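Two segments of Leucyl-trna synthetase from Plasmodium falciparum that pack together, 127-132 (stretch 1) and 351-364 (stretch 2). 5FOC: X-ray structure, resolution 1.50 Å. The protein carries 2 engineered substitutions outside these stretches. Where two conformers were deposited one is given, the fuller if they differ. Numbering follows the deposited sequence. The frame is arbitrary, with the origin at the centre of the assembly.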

ATOM      1  N   THR A 127      -5.305  -5.280  -2.399  1.00 18.86           N
ATOM      2  CA  THR A 127      -6.625  -5.493  -1.839  1.00 18.94           C
ATOM      3  C   THR A 127      -7.362  -6.618  -2.601  1.00 22.82           C
ATOM      4  O   THR A 127      -7.221  -6.733  -3.836  1.00 22.77           O
ATOM      5  N   LEU A 128      -8.165  -7.352  -1.833  1.00 21.93           N
ATOM      6  CA  LEU A 128      -9.171  -8.234  -2.415  1.00 20.96           C
ATOM      7  C   LEU A 128     -10.533  -7.617  -2.496  1.00 23.00           C
ATOM      8  O   LEU A 128     -11.461  -8.197  -3.010  1.00 24.75           O
ATOM      9  N   LYS A 129     -10.666  -6.339  -2.044  1.00 22.69           N
ATOM     10  CA  LYS A 129     -11.919  -5.681  -2.059  1.00 19.64           C
ATOM     11  C   LYS A 129     -11.759  -4.289  -2.704  1.00 18.80           C
ATOM     12  O   LYS A 129     -11.930  -3.249  -2.010  1.00 21.90           O
ATOM     13  N   PRO A 130     -11.414  -4.233  -3.998  1.00 19.32           N
ATOM     14  CA  PRO A 130     -11.185  -2.917  -4.657  1.00 19.96           C
ATOM     15  C   PRO A 130     -12.358  -1.976  -4.625  1.00 19.99           C
ATOM     16  O   PRO A 130     -12.119  -0.748  -4.620  1.00 23.04           O
ATOM     17  N   GLU A 131     -13.576  -2.484  -4.540  1.00 22.59           N
ATOM     18  CA  GLU A 131     -14.807  -1.695  -4.474  1.00 19.13           C
ATOM     19  C   GLU A 131     -14.885  -0.795  -3.212  1.00 19.18           C
ATOM     20  O   GLU A 131     -15.795   0.026  -3.115  1.00 24.33           O
ATOM     21  N   THR A 132     -14.052  -1.081  -2.224  1.00 18.74           N
ATOM     22  CA  THR A 132     -13.995  -0.323  -0.966  1.00 19.24           C
ATOM     23  C   THR A 132     -12.954   0.794  -1.024  1.00 21.04           C
ATOM     24  O   THR A 132     -12.848   1.504  -0.035  1.00 22.03           O
ATOM     25  N   LYS A 351     -25.119  -4.347  -6.487  1.00 25.94           N
ATOM     26  CA  LYS A 351     -24.660  -5.342  -5.592  1.00 21.81           C
ATOM     27  C   LYS A 351     -23.138  -5.420  -5.593  1.00 23.76           C
ATOM     28  O   LYS A 351     -22.503  -5.329  -6.642  1.00 26.25           O
ATOM     29  N   THR A 352     -22.573  -5.639  -4.420  1.00 21.85           N
ATOM     30  CA  THR A 352     -21.140  -5.799  -4.269  1.00 20.67           C
ATOM     31  C   THR A 352     -20.603  -6.900  -5.184  1.00 20.30           C
ATOM     32  O   THR A 352     -19.524  -6.803  -5.750  1.00 23.99           O
ATOM     33  N   PHE A 353     -21.394  -7.954  -5.335  1.00 24.14           N
ATOM     34  CA  PHE A 353     -20.960  -9.030  -6.211  1.00 23.88           C
ATOM     35  C   PHE A 353     -20.587  -8.568  -7.620  1.00 24.35           C
ATOM     36  O   PHE A 353     -19.537  -8.971  -8.147  1.00 28.40           O
ATOM     37  N   ASN A 354     -21.421  -7.684  -8.192  1.00 24.43           N
ATOM     38  CA  ASN A 354     -21.184  -7.141  -9.518  1.00 25.55           C
ATOM     39  C   ASN A 354     -20.067  -6.046  -9.468  1.00 23.55           C
ATOM     40  O   ASN A 354     -19.180  -5.961 -10.355  1.00 30.80           O
ATOM     41  N   CYS A 355     -20.096  -5.228  -8.416  1.00 22.60           N
ATOM     42  CA  CYS A 355     -19.207  -4.079  -8.306  0.50 21.38           C
ATOM     43  C   CYS A 355     -17.734  -4.460  -8.213  1.00 24.55           C
ATOM     44  O   CYS A 355     -16.854  -3.753  -8.724  1.00 27.38           O
ATOM     45  N   ARG A 356     -17.470  -5.566  -7.504  1.00 23.75           N
ATOM     46  CA  ARG A 356     -16.129  -6.183  -7.439  1.00 29.40           C
ATOM     47  C   ARG A 356     -15.460  -6.230  -8.829  1.00 30.48           C
ATOM     48  O   ARG A 356     -14.290  -5.852  -9.008  1.00 30.96           O
ATOM     49  N   LYS A 357     -16.224  -6.714  -9.815  1.00 27.68           N
ATOM     50  CA  LYS A 357     -15.720  -6.867 -11.182  1.00 27.22           C
ATOM     51  C   LYS A 357     -15.568  -5.515 -11.866  1.00 29.82           C
ATOM     52  O   LYS A 357     -14.541  -5.272 -12.473  1.00 30.87           O
ATOM     53  N   LEU A 358     -16.556  -4.626 -11.705  1.00 27.42           N
ATOM     54  CA  LEU A 358     -16.538  -3.335 -12.363  1.00 26.83           C
ATOM     55  C   LEU A 358     -15.408  -2.501 -11.818  1.00 27.81           C
ATOM     56  O   LEU A 358     -14.692  -1.866 -12.587  1.00 28.19           O
ATOM     57  N   ALA A 359     -15.234  -2.525 -10.493  1.00 25.75           N
ATOM     58  CA  ALA A 359     -14.198  -1.703  -9.843  1.00 23.79           C
ATOM     59  C   ALA A 359     -12.797  -2.146 -10.282  1.00 23.55           C
ATOM     60  O   ALA A 359     -11.930  -1.315 -10.566  1.00 27.01           O
ATOM     61  N   LYS A 360     -12.590  -3.459 -10.374  1.00 26.01           N
ATOM     62  CA  LYS A 360     -11.349  -3.983 -10.972  1.00 24.45           C
ATOM     63  C   LYS A 360     -11.112  -3.450 -12.378  1.00 29.92           C
ATOM     64  O   LYS A 360     -10.004  -2.999 -12.681  1.00 33.53           O
ATOM     65  N   GLN A 361     -12.159  -3.523 -13.220  1.00 27.05           N
ATOM     66  CA  GLN A 361     -12.132  -2.972 -14.579  1.00 28.93           C
ATOM     67  C   GLN A 361     -11.779  -1.469 -14.602  1.00 27.57           C
ATOM     68  O   GLN A 361     -10.918  -1.061 -15.379  1.00 31.73           O
ATOM     69  N   ASN A 362     -12.415  -0.671 -13.734  1.00 26.77           N
ATOM     70  CA  ASN A 362     -12.299   0.778 -13.790  1.00 26.91           C
ATOM     71  C   ASN A 362     -10.934   1.172 -13.307  1.00 24.91           C
ATOM     72  O   ASN A 362     -10.280   2.044 -13.908  1.00 28.97           O
ATOM     73  N   ILE A 363     -10.489   0.520 -12.234  1.00 24.02           N
ATOM     74  CA  ILE A 363      -9.167   0.825 -11.674  1.00 27.20           C
ATOM     75  C   ILE A 363      -8.075   0.583 -12.703  1.00 24.59           C
ATOM     76  O   ILE A 363      -7.200   1.447 -12.882  1.00 27.18           O
ATOM     77  N   ILE A 364      -8.138  -0.563 -13.395  1.00 26.29           N
ATOM     78  CA  ILE A 364      -7.148  -0.911 -14.417  1.00 23.77           C
ATOM     79  C   ILE A 364      -7.242   0.038 -15.615  1.00 26.56           C
ATOM     80  O   ILE A 364      -6.222   0.583 -16.068  1.00 28.88           O
TER

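A short loop that runs into a 3-10 turn sets two residues, P130 and E131, against one side of a helix, and the contact combines a bidentate salt bridge with a small apolar patch, burying 365 Å² in all.

The helix meets the turn where its side chain is smallest: the CA atoms of E131 and A359 lie 5.4 Å apart, and the methyl CB of A359 comes within 3.9 Å of E131 CA. C355, A359 and I363, spaced four residues apart along the helix, all point toward the turn and form its floor. C355, with chi1 t, brings SG to 3.5 Å from E131 CB. I363, m then t, extends CD1 to 3.7 Å from P130 CB. The proline also points inward, and its CG rests 3.8 Å from CG of K360, so the aliphatic part of that lysine helps cover the ring while its NZ is bonded elsewhere in the structure.

E131 folds back through p and m rotamers to present its carboxylate to R356. The arginine leaves the helix sideways, but its t, p, p, then 81° course brings the guanidinium around to meet it. R356 NE donates to E131 OE1 at 2.7 Å, and R356 NH2 donates to E131 OE2 at 2.8 Å; both are nearly straight, and OE1 lies near the guanidinium plane. Two such bonds fix the orientation of the charged group as well as its position. One face of it is covered by the L128 carbonyl, whose O sits 3.2 Å from R356 CZ without a hydrogen bond. T352 CG2 adds a methyl 3.9 Å from E131 OE2.

The turn is braced from within: K129 O accepts from T132 N at 3.0 Å and from T132 OG1 at 2.7 Å.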

ATOM      1  CB  THR A 127      -7.481  -4.185  -1.823  1.00 21.78           C
ATOM      2  OG1 THR A 127      -8.703  -4.410  -1.137  1.00 24.04           O
ATOM      3  CG2 THR A 127      -7.770  -3.684  -3.196  1.00 24.32           C
ATOM      4  CB  LEU A 128      -9.250  -9.528  -1.601  1.00 23.02           C
ATOM      5  CG  LEU A 128      -7.945 -10.328  -1.573  1.00 25.57           C
ATOM      6  CD1 LEU A 128      -7.993 -11.409  -0.516  1.00 28.12           C
ATOM      7  CD2 LEU A 128      -7.648 -10.846  -2.959  1.00 24.35           C
ATOM      8  CB  LYS A 129     -12.469  -5.526  -0.642  1.00 23.42           C
ATOM      9  CG  LYS A 129     -12.547  -6.692   0.304  1.00 26.85           C
ATOM     10  CD  LYS A 129     -13.256  -6.180   1.573  1.00 31.82           C
ATOM     11  CE  LYS A 129     -13.039  -7.030   2.801  1.00 33.87           C
ATOM     12  NZ  LYS A 129     -13.894  -6.624   3.956  1.00 32.24           N
ATOM     13  CB  PRO A 130     -10.821  -3.253  -6.098  1.00 19.95           C
ATOM     14  CG  PRO A 130     -11.368  -4.687  -6.279  1.00 20.43           C
ATOM     15  CD  PRO A 130     -11.239  -5.353  -4.951  1.00 20.35           C
ATOM     16  CB  GLU A 131     -16.065  -2.590  -4.604  1.00 19.70           C
ATOM     17  CG  GLU A 131     -16.348  -3.527  -3.429  1.00 21.08           C
ATOM     18  CD  GLU A 131     -15.427  -4.764  -3.304  1.00 22.09           C
ATOM     19  OE1 GLU A 131     -14.584  -5.040  -4.204  1.00 23.61           O
ATOM     20  OE2 GLU A 131     -15.557  -5.470  -2.270  1.00 28.05           O
ATOM     21  CB  THR A 132     -13.671  -1.269   0.240  1.00 20.51           C
ATOM     22  OG1 THR A 132     -12.314  -1.750   0.186  1.00 22.54           O
ATOM     23  CG2 THR A 132     -14.700  -2.493   0.285  1.00 22.35           C
ATOM     24  CB  LYS A 351     -25.233  -6.689  -6.075  1.00 22.32           C
ATOM     25  CG  LYS A 351     -26.762  -6.732  -5.956  1.00 28.85           C
ATOM     26  CD  LYS A 351     -27.264  -6.908  -4.523  1.00 30.42           C
ATOM     27  CE  LYS A 351     -27.491  -8.374  -4.148  1.00 39.76           C
ATOM     28  NZ  LYS A 351     -26.222  -9.110  -3.879  1.00 42.71           N
ATOM     29  CB  THR A 352     -20.817  -6.074  -2.797  1.00 21.37           C
ATOM     30  OG1 THR A 352     -21.357  -5.012  -1.967  1.00 24.43           O
ATOM     31  CG2 THR A 352     -19.371  -6.225  -2.561  1.00 22.54           C
ATOM     32  CB  PHE A 353     -22.061 -10.058  -6.260  1.00 20.95           C
ATOM     33  CG  PHE A 353     -21.700 -11.279  -7.057  1.00 26.33           C
ATOM     34  CD1 PHE A 353     -21.004 -12.322  -6.469  1.00 28.47           C
ATOM     35  CD2 PHE A 353     -22.009 -11.350  -8.399  1.00 26.13           C
ATOM     36  CE1 PHE A 353     -20.702 -13.480  -7.225  1.00 29.58           C
ATOM     37  CE2 PHE A 353     -21.700 -12.486  -9.137  1.00 29.37           C
ATOM     38  CZ  PHE A 353     -21.004 -13.523  -8.557  1.00 30.22           C
ATOM     39  CB  ASN A 354     -22.513  -6.603 -10.105  1.00 25.68           C
ATOM     40  CG  ASN A 354     -23.624  -7.679 -10.212  1.00 26.09           C
ATOM     41  OD1 ASN A 354     -24.734  -7.517  -9.646  1.00 33.38           O
ATOM     42  ND2 ASN A 354     -23.348  -8.739 -10.921  1.00 32.48           N
ATOM     43  CB  CYS A 355     -19.574  -3.297  -7.064  0.50 18.40           C
ATOM     44  SG  CYS A 355     -18.607  -1.791  -6.930  0.50 22.82           S
ATOM     45  CB  ARG A 356     -16.292  -7.604  -6.918  1.00 31.59           C
ATOM     46  CG  ARG A 356     -15.056  -8.496  -6.988  1.00 34.07           C
ATOM     47  CD  ARG A 356     -13.949  -7.964  -6.125  1.00 30.47           C
ATOM     48  NE  ARG A 356     -14.420  -7.699  -4.765  1.00 32.08           N
ATOM     49  CZ  ARG A 356     -14.580  -8.597  -3.799  1.00 27.65           C
ATOM     50  NH1 ARG A 356     -14.340  -9.915  -4.009  1.00 37.64           N
ATOM     51  NH2 ARG A 356     -15.008  -8.197  -2.604  1.00 34.34           N
ATOM     52  CB  LYS A 357     -16.581  -7.872 -12.040  1.00 30.30           C
ATOM     53  CG  LYS A 357     -16.502  -9.346 -11.636  1.00 38.92           C
ATOM     54  CD  LYS A 357     -17.502 -10.195 -12.451  1.00 43.91           C
ATOM     55  CE  LYS A 357     -17.723 -11.655 -11.958  1.00 44.73           C
ATOM     56  NZ  LYS A 357     -19.131 -12.268 -12.119  1.00 39.11           N
ATOM     57  CB  LEU A 358     -17.860  -2.577 -12.175  1.00 29.61           C
ATOM     58  CG  LEU A 358     -19.078  -3.124 -12.903  1.00 33.37           C
ATOM     59  CD1 LEU A 358     -20.245  -2.205 -12.653  1.00 37.90           C
ATOM     60  CD2 LEU A 358     -18.869  -3.235 -14.409  1.00 35.33           C
ATOM     61  CB  ALA A 359     -14.341  -1.747  -8.338  1.00 25.02           C
ATOM     62  CB  LYS A 360     -11.351  -5.503 -11.033  1.00 23.66           C
ATOM     63  CG  LYS A 360     -10.900  -6.144  -9.769  1.00 24.02           C
ATOM     64  CD  LYS A 360     -10.817  -7.663 -10.041  1.00 27.35           C
ATOM     65  CE  LYS A 360     -10.281  -8.394  -8.831  1.00 28.67           C
ATOM     66  NZ  LYS A 360     -10.354  -9.859  -9.014  1.00 28.90           N
ATOM     67  CB  GLN A 361     -13.474  -3.214 -15.322  1.00 28.15           C
ATOM     68  CG  GLN A 361     -13.731  -4.699 -15.650  1.00 35.28           C
ATOM     69  CD  GLN A 361     -15.109  -4.968 -16.242  1.00 46.27           C
ATOM     70  OE1 GLN A 361     -15.857  -4.046 -16.567  1.00 52.01           O
ATOM     71  NE2 GLN A 361     -15.445  -6.253 -16.398  1.00 54.08           N
ATOM     72  CB  ASN A 362     -13.394   1.462 -12.954  1.00 30.31           C
ATOM     73  CG  ASN A 362     -14.792   1.305 -13.560  1.00 37.65           C
ATOM     74  OD1 ASN A 362     -14.960   1.216 -14.790  1.00 45.46           O
ATOM     75  ND2 ASN A 362     -15.810   1.289 -12.698  1.00 39.16           N
ATOM     76  CB  ILE A 363      -8.891   0.033 -10.396  1.00 26.33           C
ATOM     77  CG1 ILE A 363      -9.800   0.555  -9.283  1.00 25.10           C
ATOM     78  CG2 ILE A 363      -7.395   0.042 -10.031  1.00 24.19           C
ATOM     79  CD1 ILE A 363      -9.802  -0.255  -8.010  1.00 26.45           C
ATOM     80  CB  ILE A 364      -7.265  -2.398 -14.833  1.00 26.81           C
ATOM     81  CG1 ILE A 364      -6.493  -3.291 -13.859  1.00 36.74           C
ATOM     82  CG2 ILE A 364      -6.675  -2.644 -16.227  1.00 35.72           C
ATOM     83  CD1 ILE A 364      -6.722  -3.075 -12.380  1.00 38.92           C
TER